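Local coordinates for ThiJ/PfpI family protein (Francisella tularensis subsp. novicida, PDB 4P5P) that probably acts as a glyoxalase III of the DJ-1/PfpI family and is regarded as a cysteine-protease-like virulence factor with a flavodoxin-like fold, at residues Asn161-Ile165 and Val166-Asp170. Sequence-based numbering, arbitrary orientation. Where two conformers were deposited one is given.
Sequences NEEKI and VGLTD
Three backbone bonds fold the chain back from Val166, Gly167 and Leu168 onto the carbonyls of the last turn of helix 160-165. Val166 N donates to Glu162 O at 3.1 Å, an ordinary i to i+4 helical bond. Leu168 N reaches Glu163 O at 3.2 Å, and with an N-H...O angle of 166° this link is nearly straight. Gly167 N donates to Lys164 O at 3.1 Å from well above the carbonyl plane, off the lone pairs. This is a Schellman motif: Gly167 leaves the helix with positive phi (75°), a conformation that favours glycine, and the chain then runs on as the loop before helix 176-182.

Among the side chains, Glu163 and Val166 carry the contact together. Glu163 CG stands anti to the backbone N (chi1 -159°), and a bend at chi2 brings the carboxylate back against Val166 and Leu168. There OE2 lies 3.6 Å from Leu168 CB and 3.7 Å from Val166 CG2, so two aliphatic groups of the turn pack beside a buried carboxylate. That carboxylate is gripped at both oxygens, OE2 by His102 NE2 and OE1 by His133 NE2, the latter histidine following the oxidised Cys132, seen as a sulfinic acid. Cys132, His133 and Glu163 are consistent with the Cys-His-acid triad of Hsp31-like proteins, in which case this helix end probably sets the acid.

Val166 sets CG2 between its own N and carbonyl carbon, close to two carbonyl oxygens: 3.3 Å from Glu163 O and little farther from Glu162 O, which CG1 also approaches; its side chain also touches Trp193. More tentatively, since Thr169 has two conformers, the one given brings OG1 alongside the helix backbone, 3.3 Å from Lys164 CA.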
loop_
_atom_site.group_PDB
_atom_site.type_symbol
_atom_site.label_atom_id
_atom_site.label_comp_id
_atom_site.label_asym_id
_atom_site.label_seq_id
_atom_site.Cartn_x
_atom_site.Cartn_y
_atom_site.Cartn_z
ATOM N N ASN A 161 0.818 8.379 16.557
ATOM C CA ASN A 161 0.906 7.642 17.812
ATOM C C ASN A 161 1.689 6.348 17.608
ATOM O O ASN A 161 2.652 6.069 18.320
ATOM C CB ASN A 161 -0.503 7.355 18.330
ATOM C CG ASN A 161 -0.521 6.526 19.600
ATOM O OD1 ASN A 161 0.328 6.676 20.491
ATOM N ND2 ASN A 161 -1.522 5.655 19.703
ATOM N N GLU A 162 1.276 5.571 16.613
ATOM C CA GLU A 162 1.944 4.312 16.304
ATOM C C GLU A 162 3.400 4.570 15.911
ATOM O O GLU A 162 4.292 3.834 16.323
ATOM C CB GLU A 162 1.188 3.563 15.195
ATOM C CG GLU A 162 -0.011 2.788 15.720
ATOM C CD GLU A 162 -1.142 2.615 14.717
ATOM O OE1 GLU A 162 -1.365 3.507 13.871
ATOM O OE2 GLU A 162 -1.842 1.580 14.796
ATOM N N GLU A 163 3.641 5.616 15.122
ATOM C CA GLU A 163 5.005 5.964 14.710
ATOM C C GLU A 163 5.900 6.293 15.922
ATOM O O GLU A 163 7.078 5.935 15.961
ATOM C CB GLU A 163 4.985 7.143 13.720
ATOM C CG GLU A 163 6.246 7.247 12.877
ATOM C CD GLU A 163 6.302 6.186 11.775
ATOM O OE1 GLU A 163 5.737 6.443 10.689
ATOM O OE2 GLU A 163 6.898 5.104 11.988
ATOM N N LYS A 164 5.331 6.968 16.914
ATOM C CA LYS A 164 6.055 7.290 18.141
ATOM C C LYS A 164 6.357 6.036 18.965
ATOM O O LYS A 164 7.455 5.887 19.505
ATOM C CB LYS A 164 5.248 8.302 18.960
ATOM C CG LYS A 164 5.990 8.851 20.166
ATOM C CD LYS A 164 5.200 9.951 20.857
ATOM C CE LYS A 164 5.885 10.388 22.144
ATOM N NZ LYS A 164 5.295 11.630 22.713
ATOM N N ILE A 165 5.387 5.137 19.053
ATOM C CA ILE A 165 5.570 3.892 19.787
ATOM C C ILE A 165 6.738 3.072 19.234
ATOM O O ILE A 165 7.504 2.498 20.006
ATOM C CB ILE A 165 4.281 3.049 19.767
ATOM C CG1 ILE A 165 3.205 3.731 20.620
ATOM C CG2 ILE A 165 4.525 1.634 20.291
ATOM C CD1 ILE A 165 1.807 3.190 20.403
ATOM N N VAL A 166 6.884 3.014 17.910
ATOM C CA VAL A 166 7.960 2.221 17.301
ATOM C C VAL A 166 9.275 3.009 17.182
ATOM O O VAL A 166 10.278 2.490 16.675
ATOM C CB VAL A 166 7.555 1.684 15.902
ATOM C CG1 VAL A 166 6.331 0.788 16.012
ATOM C CG2 VAL A 166 7.309 2.817 14.918
ATOM N N GLY A 167 9.262 4.258 17.640
ATOM C CA GLY A 167 10.472 5.051 17.768
ATOM C C GLY A 167 11.060 5.610 16.485
ATOM O O GLY A 167 12.261 5.870 16.418
ATOM N N LEU A 168 10.224 5.824 15.474
ATOM C CA LEU A 168 10.717 6.245 14.165
ATOM C C LEU A 168 10.194 7.609 13.736
ATOM O O LEU A 168 10.374 7.996 12.595
ATOM C CB LEU A 168 10.350 5.195 13.113
ATOM C CG LEU A 168 11.060 3.847 13.283
ATOM C CD1 LEU A 168 10.433 2.791 12.377
ATOM C CD2 LEU A 168 12.553 3.979 12.994
ATOM N N THR A 169 9.575 8.342 14.655
ATOM C CA THR A 169 9.050 9.672 14.361
ATOM C C THR A 169 10.119 10.570 13.752
ATOM O O THR A 169 9.834 11.368 12.860
ATOM C CB THR A 169 8.497 10.347 15.635
ATOM O OG1 THR A 169 7.433 9.556 16.173
ATOM C CG2 THR A 169 7.969 11.748 15.334
ATOM N N ASP A 170 11.346 10.432 14.247
ATOM C CA ASP A 170 12.461 11.267 13.816
ATOM C C ASP A 170 13.320 10.612 12.723
ATOM O O ASP A 170 14.326 11.178 12.292
ATOM C CB ASP A 170 13.336 11.619 15.028
ATOM C CG ASP A 170 14.269 12.779 14.755
ATOM O OD1 ASP A 170 13.794 13.936 14.766
ATOM O OD2 ASP A 170 15.474 12.536 14.531
#